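Local coordinates for protein esterase (uncultured bacterium FLS12, PDB 4RGY) that hydrolyses ester bonds as an alkaline esterase that remains active at low temperature, at residues R62-R67 against Y249-I254. Numbering follows the deposited sequence.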
loop_
_atom_site.group_PDB
_atom_site.type_symbol
_atom_site.label_atom_id
_atom_site.label_comp_id
_atom_site.label_asym_id
_atom_site.label_seq_id
_atom_site.Cartn_x
_atom_site.Cartn_y
_atom_site.Cartn_z
ATOM N N ARG A 62 -7.761 -12.463 -4.142
ATOM C CA ARG A 62 -8.428 -13.523 -4.903
ATOM C C ARG A 62 -9.707 -14.052 -4.279
ATOM O O ARG A 62 -10.331 -14.966 -4.824
ATOM C CB ARG A 62 -7.458 -14.676 -5.128
ATOM C CG ARG A 62 -6.158 -14.227 -5.731
ATOM C CD ARG A 62 -6.388 -13.555 -7.060
ATOM N NE ARG A 62 -5.158 -12.929 -7.529
ATOM C CZ ARG A 62 -4.159 -13.601 -8.082
ATOM N NH1 ARG A 62 -4.261 -14.914 -8.241
ATOM N NH2 ARG A 62 -3.061 -12.964 -8.477
ATOM N N THR A 63 -10.082 -13.502 -3.128
ATOM C CA THR A 63 -11.354 -13.836 -2.489
ATOM C C THR A 63 -12.031 -12.569 -2.016
ATOM O O THR A 63 -11.443 -11.477 -2.068
ATOM C CB THR A 63 -11.208 -14.769 -1.252
ATOM O OG1 THR A 63 -10.732 -14.033 -0.116
ATOM C CG2 THR A 63 -10.288 -15.942 -1.548
ATOM N N SER A 64 -13.246 -12.720 -1.501
ATOM C CA SER A 64 -13.930 -11.605 -0.856
ATOM C C SER A 64 -13.917 -11.751 0.667
ATOM O O SER A 64 -14.882 -11.379 1.335
ATOM C CB SER A 64 -15.361 -11.470 -1.378
ATOM O OG SER A 64 -15.365 -11.168 -2.761
ATOM N N ILE A 65 -12.822 -12.288 1.212
ATOM C CA ILE A 65 -12.701 -12.489 2.652
ATOM C C ILE A 65 -13.128 -11.285 3.512
ATOM O O ILE A 65 -13.818 -11.466 4.524
ATOM C CB ILE A 65 -11.271 -12.999 3.040
ATOM C CG1 ILE A 65 -11.178 -13.301 4.540
ATOM C CG2 ILE A 65 -10.171 -12.000 2.644
ATOM C CD1 ILE A 65 -12.083 -14.431 4.977
ATOM N N GLU A 66 -12.750 -10.063 3.126
ATOM C CA GLU A 66 -13.133 -8.904 3.935
ATOM C C GLU A 66 -14.656 -8.771 4.043
ATOM O O GLU A 66 -15.183 -8.474 5.114
ATOM C CB GLU A 66 -12.536 -7.609 3.386
ATOM C CG GLU A 66 -12.874 -6.402 4.252
ATOM C CD GLU A 66 -12.367 -5.102 3.679
ATOM O OE1 GLU A 66 -11.309 -5.121 3.028
ATOM O OE2 GLU A 66 -13.029 -4.064 3.889
ATOM N N ARG A 67 -15.352 -8.999 2.934
ATOM C CA ARG A 67 -16.809 -8.991 2.938
ATOM C C ARG A 67 -17.381 -10.154 3.747
ATOM O O ARG A 67 -18.328 -9.982 4.513
ATOM C CB ARG A 67 -17.331 -8.997 1.502
ATOM C CG ARG A 67 -18.830 -9.215 1.390
ATOM C CD ARG A 67 -19.353 -8.779 0.020
ATOM N NE ARG A 67 -18.674 -9.461 -1.080
ATOM C CZ ARG A 67 -19.007 -10.663 -1.526
ATOM N NH1 ARG A 67 -20.008 -11.323 -0.957
ATOM N NH2 ARG A 67 -18.354 -11.213 -2.537
ATOM N N TYR A 249 -12.334 -22.216 -5.695
ATOM C CA TYR A 249 -12.690 -23.205 -4.684
ATOM C C TYR A 249 -12.482 -22.658 -3.262
ATOM O O TYR A 249 -13.348 -22.810 -2.409
ATOM C CB TYR A 249 -11.904 -24.503 -4.930
ATOM C CG TYR A 249 -12.112 -25.570 -3.887
ATOM C CD1 TYR A 249 -13.264 -26.356 -3.884
ATOM C CD2 TYR A 249 -11.157 -25.796 -2.903
ATOM C CE1 TYR A 249 -13.452 -27.333 -2.920
ATOM C CE2 TYR A 249 -11.339 -26.769 -1.938
ATOM C CZ TYR A 249 -12.492 -27.525 -1.958
ATOM O OH TYR A 249 -12.680 -28.480 -0.998
ATOM N N TRP A 250 -11.360 -21.991 -3.006
ATOM C CA TRP A 250 -11.106 -21.471 -1.657
ATOM C C TRP A 250 -12.025 -20.312 -1.281
ATOM O O TRP A 250 -12.387 -20.161 -0.115
ATOM C CB TRP A 250 -9.632 -21.093 -1.488
ATOM C CG TRP A 250 -8.789 -22.311 -1.714
ATOM C CD1 TRP A 250 -9.034 -23.564 -1.241
ATOM C CD2 TRP A 250 -7.628 -22.415 -2.548
ATOM N NE1 TRP A 250 -8.079 -24.436 -1.696
ATOM C CE2 TRP A 250 -7.199 -23.757 -2.499
ATOM C CE3 TRP A 250 -6.893 -21.498 -3.311
ATOM C CZ2 TRP A 250 -6.084 -24.209 -3.198
ATOM C CZ3 TRP A 250 -5.790 -21.947 -4.006
ATOM C CH2 TRP A 250 -5.388 -23.295 -3.943
ATOM N N ASP A 251 -12.414 -19.505 -2.267
ATOM C CA ASP A 251 -13.360 -18.424 -2.037
ATOM C C ASP A 251 -14.692 -18.995 -1.557
ATOM O O ASP A 251 -15.323 -18.439 -0.658
ATOM C CB ASP A 251 -13.560 -17.612 -3.324
ATOM C CG ASP A 251 -14.493 -16.422 -3.133
ATOM O OD1 ASP A 251 -14.126 -15.473 -2.417
ATOM O OD2 ASP A 251 -15.598 -16.427 -3.707
ATOM N N ALA A 252 -15.120 -20.105 -2.153
ATOM C CA ALA A 252 -16.347 -20.769 -1.732
ATOM C C ALA A 252 -16.158 -21.436 -0.373
ATOM O O ALA A 252 -16.973 -21.275 0.536
ATOM C CB ALA A 252 -16.770 -21.801 -2.771
ATOM N N GLN A 253 -15.077 -22.193 -0.232
ATOM C CA GLN A 253 -14.876 -22.973 0.980
ATOM C C GLN A 253 -14.600 -22.136 2.225
ATOM O O GLN A 253 -14.977 -22.535 3.332
ATOM C CB GLN A 253 -13.760 -23.997 0.782
ATOM C CG GLN A 253 -14.127 -25.101 -0.185
ATOM C CD GLN A 253 -15.372 -25.828 0.244
ATOM O OE1 GLN A 253 -16.397 -25.773 -0.432
ATOM N NE2 GLN A 253 -15.302 -26.511 1.383
ATOM N N ILE A 254 -13.948 -20.984 2.074
ATOM C CA ILE A 254 -13.639 -20.181 3.259
ATOM C C ILE A 254 -14.917 -19.673 3.939
ATOM O O ILE A 254 -14.952 -19.494 5.159
ATOM C CB ILE A 254 -12.638 -19.033 2.963
ATOM C CG1 ILE A 254 -11.991 -18.527 4.258
ATOM C CG2 ILE A 254 -13.309 -17.885 2.222
ATOM C CD1 ILE A 254 -11.178 -19.581 5.006
HETATM O O HOH W 1 -15.517 -13.362 -4.396
#
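D251 reaches from helix 247-260 to the short link between helices 58-62 and 65-68, a case of a buried carboxylate tying a connecting turn to a helix of the alpha/beta-hydrolase fold. Its CB packs against the methyl CG2 of T63, 4.1 Å away, as the two side chains run past one another in opposite senses. CG stands anti to the backbone N (chi1 -177°), which carries the carboxylate on to the link. There OD1 accepts the backbone N-H of S64: the N, 3.0 Å from OD1, lies nearly in line with the CG-OD1 bond, and the angle at the hydrogen is 155°. CB of T63 lies 3.2 Å from the same OD1. OD2 takes a weak hydrogen bond from a water, which also lies 2.7 Å from S64 OG, and another weak one from the hydroxyl of Y68. An alanine here would probably leave the N-H of S64 without its acceptor and open a gap beside T63.

T63 also makes a bond within the turn, just before helix 65-68. Its OG1, also hydrogen-bonded to the carbonyl of W59, accepts from the backbone N of I65 in an ST turn. The side chains of I65 and I254 both also touch L48 of strand 45-49, in the central sheet. R62 turns away from helix 247-260 to form a salt bridge with E66 of the second subunit, so the link also borders a subunit interface. Between the two isoleucines the touch is slight, with CD1 of I65 coming 4.2 Å from CG1 of I254.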